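Local structure of putative branched-chain amino acid ABC transporter (Rhodospirillum rubrum ATCC 11170, 3HUT) at residues Gly8-Leu13 with Ser90-Glu95; Gly78-Thr83 with Thr276-His281; Leu100-Ala105 with Tyr283-Ile288; Asp108-Lys111 with Phe117-Ile120; Ala310-Tyr315 with Thr322-Glu327. The protein probably binds branched-chain amino acids or related small ligands outside the cytoplasm as the receptor of an ABC import system. One frame throughout, in Å; residues are numbered along the deposited sequence.

Interaction 1 of 5, residues Gly8-Leu13 with Ser90-Glu95; sequences GYELPL and SIYGKE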
# COMPACT_ATOMS: atom_id res chain seq x y z
N GLY A 8 -0.14 8.05 20.06
CA GLY A 8 0.38 9.24 19.42
C GLY A 8 0.25 9.05 17.93
O GLY A 8 0.18 7.92 17.46
N TYR A 9 0.19 10.14 17.18
CA TYR A 9 0.11 10.02 15.73
C TYR A 9 0.89 11.19 15.13
O TYR A 9 0.46 12.34 15.23
CB TYR A 9 -1.35 10.06 15.25
CG TYR A 9 -1.58 9.49 13.86
CD1 TYR A 9 -2.82 8.97 13.50
CD2 TYR A 9 -0.56 9.47 12.91
CE1 TYR A 9 -3.04 8.42 12.23
CE2 TYR A 9 -0.77 8.92 11.64
CZ TYR A 9 -2.01 8.40 11.31
OH TYR A 9 -2.22 7.83 10.07
N GLU A 10 2.05 10.89 14.56
CA GLU A 10 2.84 11.93 13.92
C GLU A 10 2.53 11.85 12.43
O GLU A 10 2.56 10.77 11.83
CB GLU A 10 4.34 11.73 14.17
CG GLU A 10 4.89 10.35 13.81
CD GLU A 10 6.40 10.29 13.95
OE1 GLU A 10 7.11 10.81 13.07
OE2 GLU A 10 6.89 9.72 14.96
N LEU A 11 2.19 13.00 11.85
CA LEU A 11 1.85 13.09 10.43
C LEU A 11 2.05 14.51 9.92
O LEU A 11 2.04 15.48 10.69
CB LEU A 11 0.39 12.66 10.21
CG LEU A 11 -0.68 13.05 11.23
CD1 LEU A 11 -0.51 14.49 11.67
CD2 LEU A 11 -2.06 12.84 10.62
N PRO A 12 2.23 14.66 8.60
CA PRO A 12 2.43 15.99 8.00
C PRO A 12 1.16 16.79 7.76
O PRO A 12 0.33 16.42 6.93
CB PRO A 12 3.17 15.65 6.70
CG PRO A 12 2.57 14.34 6.31
CD PRO A 12 2.50 13.59 7.63
N LEU A 13 1.00 17.89 8.50
CA LEU A 13 -0.16 18.76 8.36
C LEU A 13 0.26 20.10 7.76
O LEU A 13 -0.57 20.97 7.50
CB LEU A 13 -0.84 18.97 9.70
CG LEU A 13 -1.49 17.70 10.26
CD1 LEU A 13 -2.12 17.99 11.61
CD2 LEU A 13 -2.54 17.18 9.27
N SER A 90 14.06 5.18 14.64
CA SER A 90 15.30 4.88 15.34
C SER A 90 15.17 5.14 16.84
O SER A 90 15.68 4.37 17.66
CB SER A 90 16.44 5.72 14.77
OG SER A 90 16.62 5.44 13.39
N ILE A 91 14.47 6.22 17.18
CA ILE A 91 14.23 6.59 18.57
C ILE A 91 13.26 5.61 19.22
O ILE A 91 13.52 5.08 20.31
CB ILE A 91 13.65 8.01 18.65
CG1 ILE A 91 14.73 9.02 18.25
CG2 ILE A 91 13.12 8.29 20.06
CD1 ILE A 91 14.24 10.46 18.16
N TYR A 92 12.13 5.36 18.57
CA TYR A 92 11.14 4.43 19.10
C TYR A 92 11.73 3.04 19.36
O TYR A 92 11.45 2.42 20.38
CB TYR A 92 9.95 4.32 18.15
CG TYR A 92 9.17 5.61 17.99
CD1 TYR A 92 8.84 6.40 19.09
CD2 TYR A 92 8.72 6.01 16.73
CE1 TYR A 92 8.06 7.56 18.94
CE2 TYR A 92 7.95 7.16 16.57
CZ TYR A 92 7.62 7.93 17.67
OH TYR A 92 6.85 9.06 17.50
N GLY A 93 12.54 2.56 18.42
CA GLY A 93 13.14 1.24 18.57
C GLY A 93 14.03 1.19 19.80
O GLY A 93 13.97 0.24 20.58
N LYS A 94 14.86 2.21 19.95
CA LYS A 94 15.76 2.28 21.09
C LYS A 94 15.01 2.46 22.41
O LYS A 94 15.40 1.90 23.44
CB LYS A 94 16.75 3.44 20.91
CG LYS A 94 17.69 3.65 22.08
CD LYS A 94 18.61 4.83 21.83
CE LYS A 94 19.53 5.08 23.02
NZ LYS A 94 20.36 6.30 22.83
N GLU A 95 13.92 3.22 22.38
CA GLU A 95 13.15 3.49 23.59
C GLU A 95 12.07 2.45 23.93
O GLU A 95 11.54 2.45 25.04
CB GLU A 95 12.50 4.88 23.51
CG GLU A 95 13.49 6.03 23.45
CD GLU A 95 14.43 6.06 24.63
OE1 GLU A 95 13.99 5.72 25.75
OE2 GLU A 95 15.62 6.43 24.45
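The phenol of Tyr92 gives its hydrogen to the carboxylate of Glu10, with OH lying 2.6 Å from OE2, a short bond in a buried place. It ties a strand to a covering helix in one α/β lobe of the periplasmic binding protein fold: strand 5-11 is an inner strand of the parallel sheet, and helix 82-95 packs beside it. Glu10 starts with CG wedged between the backbone N and the carbonyl carbon (chi1 53°), then runs out straight, so that the carboxylate stands clear of the strand. The tyrosine comes from the opposite direction, its side chain packing on Ala64 and Phe67 of helix 57-69, and on Val76 and Met97. A long acid and a long phenol suit these places, together reaching across from strand to helix. The carboxylate plane is turned 67° from the ring, and the oxygen sits at the edge of the ring, near its plane. The other oxygen, OE1, lies close to the carboxylate of Asp79; this crowding of acids would tend to raise the proton affinity of the pair, and the phenol donor probably eases it. A phenylalanine in place of Tyr92 would probably keep the packing on helix 57-69 but leave Glu10 OE2 without this donor. The phenol meets OE2 nearly along the C-O bond, and the ring carbon CE2 follows at 3.2 Å from Glu10 OE2.

Interaction 2 of 5, residues Gly78-Thr83 with Thr276-His281; sequences GDFSST and TLFAAH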
# COMPACT_ATOMS: atom_id res chain seq x y z
N GLY A 78 2.49 6.09 12.97
CA GLY A 78 3.58 6.91 12.50
C GLY A 78 4.11 7.29 11.16
O GLY A 78 4.87 6.60 10.52
N ASP A 79 3.78 8.52 10.82
CA ASP A 79 4.23 9.15 9.62
C ASP A 79 4.18 8.60 8.23
O ASP A 79 4.32 7.42 7.94
CB ASP A 79 5.62 9.72 9.86
CG ASP A 79 5.59 11.24 10.03
OD1 ASP A 79 5.10 11.90 9.09
OD2 ASP A 79 6.04 11.78 11.08
N PHE A 80 3.94 9.56 7.37
CA PHE A 80 3.78 9.41 5.96
C PHE A 80 4.94 8.85 5.14
O PHE A 80 4.82 7.80 4.52
CB PHE A 80 3.38 10.78 5.45
CG PHE A 80 3.24 10.82 4.02
CD1 PHE A 80 2.21 10.12 3.42
CD2 PHE A 80 4.18 11.48 3.24
CE1 PHE A 80 2.11 10.06 2.06
CE2 PHE A 80 4.09 11.43 1.87
CZ PHE A 80 3.05 10.72 1.27
N SER A 81 6.06 9.57 5.12
CA SER A 81 7.21 9.13 4.34
C SER A 81 8.07 8.10 5.05
O SER A 81 8.10 8.03 6.28
CB SER A 81 8.09 10.32 3.96
OG SER A 81 8.74 10.85 5.11
N SER A 82 8.78 7.30 4.26
CA SER A 82 9.66 6.29 4.82
C SER A 82 10.81 6.98 5.55
O SER A 82 11.16 6.61 6.67
CB SER A 82 10.21 5.39 3.70
OG SER A 82 9.22 4.48 3.26
N THR A 83 11.38 8.01 4.92
CA THR A 83 12.49 8.75 5.52
C THR A 83 12.17 9.30 6.90
O THR A 83 12.95 9.14 7.84
CB THR A 83 12.93 9.93 4.63
OG1 THR A 83 13.40 9.44 3.38
CG2 THR A 83 14.05 10.71 5.31
N THR A 276 -8.73 8.07 -0.84
CA THR A 276 -7.59 7.67 -1.65
C THR A 276 -6.98 6.42 -1.01
O THR A 276 -7.41 5.99 0.06
CB THR A 276 -6.51 8.75 -1.68
OG1 THR A 276 -6.02 8.97 -0.35
CG2 THR A 276 -7.08 10.07 -2.22
N LEU A 277 -5.98 5.85 -1.67
CA LEU A 277 -5.31 4.67 -1.15
C LEU A 277 -4.60 5.02 0.16
O LEU A 277 -4.49 4.19 1.06
CB LEU A 277 -4.32 4.11 -2.18
CG LEU A 277 -2.97 4.79 -2.41
CD1 LEU A 277 -1.95 4.27 -1.40
CD2 LEU A 277 -2.49 4.47 -3.82
N PHE A 278 -4.13 6.26 0.27
CA PHE A 278 -3.45 6.69 1.49
C PHE A 278 -4.45 6.78 2.63
O PHE A 278 -4.17 6.38 3.76
CB PHE A 278 -2.76 8.03 1.24
CG PHE A 278 -1.70 7.96 0.17
CD1 PHE A 278 -0.45 7.43 0.46
CD2 PHE A 278 -1.98 8.36 -1.13
CE1 PHE A 278 0.51 7.28 -0.54
CE2 PHE A 278 -1.03 8.22 -2.14
CZ PHE A 278 0.22 7.68 -1.84
N ALA A 279 -5.64 7.29 2.33
CA ALA A 279 -6.69 7.39 3.34
C ALA A 279 -7.07 5.98 3.80
O ALA A 279 -7.29 5.74 4.99
CB ALA A 279 -7.90 8.10 2.75
N ALA A 280 -7.14 5.05 2.85
CA ALA A 280 -7.50 3.67 3.16
C ALA A 280 -6.45 2.99 4.06
O ALA A 280 -6.80 2.29 5.01
CB ALA A 280 -7.67 2.89 1.87
N HIS A 281 -5.18 3.19 3.75
CA HIS A 281 -4.13 2.59 4.56
C HIS A 281 -4.09 3.26 5.93
O HIS A 281 -3.75 2.63 6.92
CB HIS A 281 -2.78 2.73 3.84
CG HIS A 281 -2.63 1.79 2.68
ND1 HIS A 281 -2.29 0.47 2.83
CD2 HIS A 281 -2.85 1.97 1.35
CE1 HIS A 281 -2.29 -0.12 1.65
NE2 HIS A 281 -2.63 0.77 0.73
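Phe80 and Phe278 meet by the corners of their rings, with Phe80 CE1 4.0 Å from Phe278 CD1 and 4.1 Å from Phe278 CE1. The ring centres are 6.0 Å apart and the planes are inclined at 56°, an oblique pairing that is neither a stack nor a T-shape. The approach puts Phe278 at the edge of the Phe80 ring, near its plane. Packing is close around this small patch: Tyr20 stacks on Phe80 and also meets Phe278 edge-to-face, making a cluster of three aromatic rings, while Leu277 CD1 sits over the centre of the Phe278 ring, 3.8 Å above its plane. Phe80, in the loop after strand 73-78, holds CG anti to its N (chi1 177°), which swings the ring toward helix 277-296, whereas Phe278 projects from the first turn of that helix. Hydrogen bonds steady the backbone on both sides: Phe80 N donates to Asp79 OD1, on the lone pair turned away from the other oxygen, and Thr276, the N-cap, takes Ala279 N on its OG1 at 3.2 Å. Beyond this patch the contact is loose: both phenylalanines are partly exposed to solvent, the CA atoms of Phe80 and Phe278 stay 8.9 Å apart, and little surface is buried. The loop follows the carboxyl end of a parallel strand, the side on which proteins of this family generally form their ligand cleft. Large flat apolar side chains can bridge such a distance without a polar partner, and a contact resting on dispersion and water exclusion, with no directional bond, probably tolerates small shifts.

Interaction 3 of 5, residues Leu100-Ala105 with Tyr283-Ile288; sequences LSPTAA and YDAVGI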
# COMPACT_ATOMS: atom_id res chain seq x y z
N LEU A 100 3.50 2.14 14.19
CA LEU A 100 2.80 1.60 13.03
C LEU A 100 2.63 2.70 11.99
O LEU A 100 1.82 3.61 12.16
CB LEU A 100 1.42 1.04 13.42
CG LEU A 100 0.53 0.58 12.25
CD1 LEU A 100 1.29 -0.39 11.38
CD2 LEU A 100 -0.74 -0.07 12.78
N SER A 101 3.41 2.61 10.91
CA SER A 101 3.31 3.59 9.84
C SER A 101 2.30 3.10 8.81
O SER A 101 2.38 1.96 8.34
CB SER A 101 4.65 3.79 9.14
OG SER A 101 4.47 4.60 7.99
N PRO A 102 1.34 3.95 8.45
CA PRO A 102 0.38 3.46 7.46
C PRO A 102 0.94 3.34 6.05
O PRO A 102 0.49 2.50 5.27
CB PRO A 102 -0.77 4.47 7.56
CG PRO A 102 -0.08 5.73 7.99
CD PRO A 102 0.93 5.25 9.00
N THR A 103 1.95 4.13 5.74
CA THR A 103 2.50 4.14 4.38
C THR A 103 4.01 4.01 4.17
O THR A 103 4.46 4.02 3.03
CB THR A 103 2.02 5.41 3.67
OG1 THR A 103 2.34 6.55 4.48
CG2 THR A 103 0.51 5.37 3.48
N ALA A 104 4.80 3.89 5.23
CA ALA A 104 6.25 3.74 5.05
C ALA A 104 6.51 2.38 4.38
O ALA A 104 6.54 1.35 5.04
CB ALA A 104 6.97 3.83 6.38
N ALA A 105 6.70 2.40 3.06
CA ALA A 105 6.90 1.18 2.28
C ALA A 105 8.33 0.77 1.95
O ALA A 105 8.56 -0.30 1.38
CB ALA A 105 6.09 1.27 0.98
N TYR A 283 -6.70 4.36 7.39
CA TYR A 283 -7.87 3.79 8.06
C TYR A 283 -7.49 2.45 8.68
O TYR A 283 -7.75 2.20 9.86
CB TYR A 283 -9.01 3.59 7.05
CG TYR A 283 -10.32 3.15 7.67
CD1 TYR A 283 -11.02 3.99 8.55
CD2 TYR A 283 -10.88 1.91 7.36
CE1 TYR A 283 -12.25 3.60 9.09
CE2 TYR A 283 -12.11 1.52 7.89
CZ TYR A 283 -12.79 2.37 8.76
OH TYR A 283 -14.01 1.98 9.28
N ASP A 284 -6.87 1.58 7.88
CA ASP A 284 -6.47 0.26 8.36
C ASP A 284 -5.38 0.34 9.43
O ASP A 284 -5.37 -0.47 10.36
CB ASP A 284 -5.97 -0.61 7.20
CG ASP A 284 -7.11 -1.24 6.42
OD1 ASP A 284 -8.28 -1.03 6.79
OD2 ASP A 284 -6.82 -1.96 5.43
N ALA A 285 -4.47 1.30 9.30
CA ALA A 285 -3.40 1.43 10.27
C ALA A 285 -4.00 1.67 11.66
O ALA A 285 -3.65 0.99 12.63
CB ALA A 285 -2.46 2.58 9.89
N VAL A 286 -4.92 2.62 11.74
CA VAL A 286 -5.57 2.93 13.01
C VAL A 286 -6.34 1.70 13.52
O VAL A 286 -6.26 1.35 14.70
CB VAL A 286 -6.54 4.13 12.86
CG1 VAL A 286 -7.34 4.31 14.14
CG2 VAL A 286 -5.75 5.40 12.54
N GLY A 287 -7.08 1.05 12.63
CA GLY A 287 -7.84 -0.12 13.02
C GLY A 287 -6.95 -1.26 13.50
O GLY A 287 -7.29 -1.95 14.47
N ILE A 288 -5.83 -1.47 12.83
CA ILE A 288 -4.90 -2.52 13.23
C ILE A 288 -4.37 -2.23 14.63
O ILE A 288 -4.29 -3.12 15.48
CB ILE A 288 -3.71 -2.62 12.23
CG1 ILE A 288 -4.21 -3.20 10.90
CG2 ILE A 288 -2.60 -3.51 12.82
CD1 ILE A 288 -3.17 -3.23 9.79
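Backbones come close where strand 99-101 gives way to a turn, with the CA atoms of Pro102 and Ala285 only 5.1 Å apart across the contact with helix 277-296. Such nearness suits an alanine: its side chain is one methyl, and it is directed toward the proline, Ala285 CB lying 3.4 Å from Pro102 CB, tighter than an ordinary carbon contact. Proline, which lacks an N-H, fits the point where the chain leaves the sheet. Leu100 fills the other half. With chi1 at 174°, the leucine stretches away from its own N and brings CD2 to the helix; there CD2 rests 3.1 Å from Ala285 O, a close approach to a polar atom, and 3.9 Å from Ile288 CG2. Ile288, one turn beyond Ala285, thus presents its branched side to the leucine tip, and the contact is wholly apolar between side chains. The turn itself is stiffened by Ser101, whose OG accepts Ala104 N at 2.9 Å in an ST motif and also hydrogen bonds to Asp79 O. Leu100 and Pro102 on one side, Ala285 and Ile288 on the other, line a seam between sheet and helix. Around it, Phe24 of helix 18-37 packs on Pro102, Tyr9 of strand 5-11 reaches both Pro102 and Val286, and the backbone of Ser101 pairs with strand 116-118, so that helix 277-296 lies against one side of the parallel sheet beside helix 18-37.

Interaction 4 of 5, residues Asp108-Lys111 with Phe117-Ile120; sequences DYIK and FRAI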
# COMPACT_ATOMS: atom_id res chain seq x y z
N ASP A 108 13.91 -0.97 4.00
CA ASP A 108 14.71 -0.72 5.21
C ASP A 108 13.97 -0.25 6.45
O ASP A 108 14.48 -0.40 7.56
CB ASP A 108 15.82 0.29 4.90
CG ASP A 108 16.82 -0.23 3.89
OD1 ASP A 108 16.80 -1.44 3.60
OD2 ASP A 108 17.62 0.58 3.38
N TYR A 109 12.78 0.31 6.29
CA TYR A 109 12.03 0.77 7.44
C TYR A 109 11.71 -0.35 8.44
O TYR A 109 11.84 -0.18 9.65
CB TYR A 109 10.73 1.44 6.98
CG TYR A 109 9.72 1.59 8.09
CD1 TYR A 109 9.85 2.59 9.05
CD2 TYR A 109 8.65 0.70 8.20
CE1 TYR A 109 8.93 2.70 10.10
CE2 TYR A 109 7.73 0.81 9.24
CZ TYR A 109 7.88 1.81 10.19
OH TYR A 109 6.97 1.89 11.22
N ILE A 110 11.28 -1.49 7.92
CA ILE A 110 10.93 -2.63 8.77
C ILE A 110 12.16 -3.23 9.47
O ILE A 110 12.03 -3.89 10.51
CB ILE A 110 10.21 -3.74 7.93
CG1 ILE A 110 9.35 -4.62 8.84
CG2 ILE A 110 11.24 -4.60 7.20
CD1 ILE A 110 8.06 -3.94 9.28
N LYS A 111 13.35 -2.97 8.93
CA LYS A 111 14.59 -3.50 9.50
C LYS A 111 15.19 -2.69 10.64
O LYS A 111 16.15 -3.12 11.28
CB LYS A 111 15.64 -3.65 8.40
CG LYS A 111 15.35 -4.75 7.38
CD LYS A 111 16.46 -4.81 6.33
CE LYS A 111 16.30 -5.99 5.38
NZ LYS A 111 15.10 -5.89 4.50
N PHE A 117 6.30 -1.39 12.37
CA PHE A 117 5.26 -2.11 11.65
C PHE A 117 4.73 -1.17 10.56
O PHE A 117 4.81 0.05 10.70
CB PHE A 117 4.12 -2.50 12.59
CG PHE A 117 4.54 -3.39 13.72
CD1 PHE A 117 4.60 -4.77 13.55
CD2 PHE A 117 4.93 -2.86 14.94
CE1 PHE A 117 5.03 -5.60 14.58
CE2 PHE A 117 5.36 -3.68 15.98
CZ PHE A 117 5.41 -5.05 15.80
N ARG A 118 4.21 -1.74 9.49
CA ARG A 118 3.66 -0.95 8.38
C ARG A 118 2.33 -1.54 7.94
O ARG A 118 2.16 -2.76 7.92
CB ARG A 118 4.64 -0.94 7.20
CG ARG A 118 5.16 -2.32 6.82
CD ARG A 118 5.63 -2.40 5.38
NE ARG A 118 6.64 -1.39 5.08
CZ ARG A 118 7.92 -1.65 4.86
NH1 ARG A 118 8.38 -2.89 4.88
NH2 ARG A 118 8.74 -0.64 4.62
N ALA A 119 1.39 -0.67 7.58
CA ALA A 119 0.08 -1.12 7.13
C ALA A 119 0.10 -1.42 5.64
O ALA A 119 -0.71 -2.19 5.14
CB ALA A 119 -0.96 -0.05 7.43
N ILE A 120 1.06 -0.81 4.94
CA ILE A 120 1.20 -0.99 3.50
C ILE A 120 2.22 -2.10 3.23
O ILE A 120 2.91 -2.55 4.16
CB ILE A 120 1.69 0.33 2.85
CG1 ILE A 120 1.52 0.29 1.34
CG2 ILE A 120 3.15 0.55 3.21
CD1 ILE A 120 1.70 1.66 0.69
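Tyr109 and Ile110 pack against Phe117 and Arg118, where the loop leaving strand 99-101 folds back on strand 116-118, an outermost strand of the parallel sheet in this α/β lobe. One hydrogen bond crosses the contact: Tyr109 OH donates to Phe117 O at 2.9 Å, arriving from above the carbonyl plane, 36° out of it. That oxygen also takes the backbone N of Ser101 within the sheet, so two donors grip it. A phenylalanine in place of Tyr109 would probably keep most of the ring packing but leave Phe117 O with its sheet partner alone, and the loop less firmly tied to the strand. Van der Waals contacts do the rest. Tyr109 CD2 lies over one face of the Arg118 guanidinium, 3.8 Å from Arg118 NH2, which itself lies at the edge of the tyrosine ring, near its plane; the two planes are 53° apart, so this is no flat stack. Ile110 crosses the arginine at about a right angle, with CB 3.7 Å from Arg118 NH1. Charge and polarity are settled outside: a bend at chi3 (56°) sets the guanidinium toward the loop, where NE bonds Ala104 O and NH2 bonds His106 O, while NH1 forms a salt bridge with Glu330. An arginine suits a buried post with so many acceptors, and apolar neighbours can pack on its flat group. Ile110 CD1 closes the contact, 4.1 Å from both Phe117 CA and Arg118 CG.

Interaction 5 of 5, residues Ala310-Tyr315 with Thr322-Glu327; sequences AATDRY and TRFDPE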
# COMPACT_ATOMS: atom_id res chain seq x y z
N ALA A 310 2.40 -7.29 16.55
CA ALA A 310 3.11 -8.33 15.81
C ALA A 310 2.22 -9.55 15.56
O ALA A 310 2.47 -10.32 14.63
CB ALA A 310 4.35 -8.75 16.58
N ALA A 311 1.19 -9.73 16.39
CA ALA A 311 0.27 -10.86 16.26
C ALA A 311 -0.74 -10.71 15.12
O ALA A 311 -1.44 -11.66 14.77
CB ALA A 311 -0.46 -11.08 17.58
N THR A 312 -0.81 -9.52 14.54
CA THR A 312 -1.73 -9.25 13.43
C THR A 312 -1.51 -10.33 12.37
O THR A 312 -0.42 -10.44 11.80
CB THR A 312 -1.46 -7.87 12.80
OG1 THR A 312 -1.57 -6.86 13.82
CG2 THR A 312 -2.48 -7.57 11.71
N ASP A 313 -2.54 -11.12 12.10
CA ASP A 313 -2.40 -12.22 11.17
C ASP A 313 -3.45 -12.31 10.08
O ASP A 313 -3.16 -12.76 8.97
CB ASP A 313 -2.41 -13.52 11.98
CG ASP A 313 -2.03 -14.74 11.16
OD1 ASP A 313 -0.83 -14.91 10.88
OD2 ASP A 313 -2.93 -15.51 10.80
N ARG A 314 -4.66 -11.86 10.38
CA ARG A 314 -5.77 -11.97 9.45
C ARG A 314 -6.70 -10.76 9.56
O ARG A 314 -7.92 -10.89 9.57
CB ARG A 314 -6.49 -13.29 9.78
CG ARG A 314 -7.86 -13.53 9.20
CD ARG A 314 -7.83 -14.42 7.95
NE ARG A 314 -9.18 -14.76 7.50
CZ ARG A 314 -10.21 -13.90 7.50
NH1 ARG A 314 -10.04 -12.66 7.94
NH2 ARG A 314 -11.39 -14.29 7.06
N TYR A 315 -6.12 -9.57 9.65
CA TYR A 315 -6.91 -8.35 9.77
C TYR A 315 -7.75 -8.09 8.52
O TYR A 315 -7.21 -7.98 7.42
CB TYR A 315 -5.98 -7.15 10.01
CG TYR A 315 -6.73 -5.87 10.31
CD1 TYR A 315 -7.26 -5.63 11.57
CD2 TYR A 315 -6.95 -4.92 9.31
CE1 TYR A 315 -8.00 -4.47 11.84
CE2 TYR A 315 -7.68 -3.75 9.56
CZ TYR A 315 -8.21 -3.54 10.83
OH TYR A 315 -8.94 -2.41 11.08
N THR A 322 -4.94 -8.55 5.89
CA THR A 322 -3.55 -8.22 6.22
C THR A 322 -2.91 -9.06 7.33
O THR A 322 -3.52 -9.33 8.36
CB THR A 322 -3.47 -6.74 6.63
OG1 THR A 322 -3.95 -5.93 5.54
CG2 THR A 322 -2.04 -6.34 6.97
N ARG A 323 -1.65 -9.44 7.09
CA ARG A 323 -0.85 -10.26 8.00
C ARG A 323 0.55 -9.67 8.21
O ARG A 323 1.14 -9.14 7.27
CB ARG A 323 -0.71 -11.68 7.42
CG ARG A 323 0.18 -12.64 8.23
CD ARG A 323 0.28 -14.01 7.54
NE ARG A 323 0.92 -15.03 8.38
CZ ARG A 323 2.16 -15.48 8.21
NH1 ARG A 323 2.91 -15.01 7.23
NH2 ARG A 323 2.65 -16.40 9.03
N PHE A 324 1.06 -9.75 9.44
CA PHE A 324 2.41 -9.28 9.73
C PHE A 324 3.22 -10.56 10.00
O PHE A 324 2.87 -11.35 10.89
CB PHE A 324 2.45 -8.38 10.99
CG PHE A 324 1.80 -7.03 10.80
CD1 PHE A 324 1.52 -6.52 9.54
CD2 PHE A 324 1.50 -6.24 11.92
CE1 PHE A 324 0.96 -5.25 9.38
CE2 PHE A 324 0.94 -4.97 11.77
CZ PHE A 324 0.67 -4.47 10.50
N ASP A 325 4.28 -10.77 9.23
CA ASP A 325 5.11 -11.97 9.37
C ASP A 325 5.57 -12.18 10.82
O ASP A 325 6.12 -11.26 11.43
CB ASP A 325 6.33 -11.87 8.46
CG ASP A 325 7.04 -13.20 8.32
OD1 ASP A 325 6.66 -13.98 7.43
OD2 ASP A 325 7.98 -13.45 9.10
N PRO A 326 5.36 -13.39 11.36
CA PRO A 326 5.76 -13.69 12.74
C PRO A 326 7.26 -13.56 12.99
O PRO A 326 7.70 -13.34 14.11
CB PRO A 326 5.25 -15.11 12.95
CG PRO A 326 5.29 -15.70 11.59
CD PRO A 326 4.78 -14.58 10.71
N GLU A 327 8.05 -13.71 11.93
CA GLU A 327 9.49 -13.60 12.06
C GLU A 327 10.01 -12.20 11.71
O GLU A 327 10.68 -11.57 12.53
CB GLU A 327 10.18 -14.65 11.18
CG GLU A 327 11.70 -14.59 11.22
CD GLU A 327 12.37 -15.80 10.58
OE1 GLU A 327 12.09 -16.95 10.99
OE2 GLU A 327 13.20 -15.59 9.67
O HOH W 1 5.05 -9.93 13.54
O HOH W 2 0.43 -17.06 11.34
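Asp313 and Arg323 form a salt bridge, with OD1 of the acid 3.1 Å from NE of the arginine. The two side chains run side by side in the same direction, the carboxylate and guanidinium planes 80° apart, and NE comes to OD1 from above the carboxylate plane. A water joins Asp313 OD1 to Arg323 NH2, and Asp325 adds a longer charge contact to the same arginine, forming a network at the surface, where the charges can also be solvated. Among the backbone bonds, Phe324 N donates to Thr312 O at 2.9 Å. Further on, Tyr315 and Thr322 make an antiparallel hydrogen-bonded pair, with Tyr315 N to Thr322 O 2.9 Å and Thr322 N to Tyr315 O 2.8 Å, both in the carbonyl planes. The register slips by one residue between these pairs, at Arg314. A second water spans Ala310 O and Asp325 O, while Asp325 OD2 takes Glu327 N in an Asx turn. Inward lies the packing. Thr312 has OG1 beside its backbone N (chi1 -56°) and CG2 turned away from it, which puts the methyl over one face of the Phe324 ring, a CH-pi contact 4.3 Å from the centroid, while OG1 bonds Leu309 O. Thr312 CB stands 3.5 Å from Phe324 CD2. Ile288 touches Thr312, Tyr315 and Phe324. Phenylalanine thus suits the buried side, charges the exposed one. The arrangement is a β hairpin, strands 315-317 and 322-324, following helix 302-310 and lying against helix 277-296 in the periplasmic binding protein fold, with strand 322-324 pairing onward with strand 331-341.

Interactions 1, 3 and 4 are buried, interaction 2 lies at the surface and interaction 5 is partly buried. Interactions 1, 3 and 4 reach the same parallel sheet, and their chemistry changes with place: a phenol-carboxylate bond inside the lobe, apolar carbons between strand end and helix, and a gripped carbonyl at an outermost strand. Interactions 2 and 3 share helix 277-296, first by aromatic corners near its start, then by an alanine and an isoleucine deeper in. Interaction 5 adds backbone pairing and a charged rim, and it meets interaction 3 through Ile288 and interaction 4 through Phe117 and Phe324. Glu10 and Asp79 link interactions 1 and 2, and residues 100-105 touch both 78-83 and 117-120.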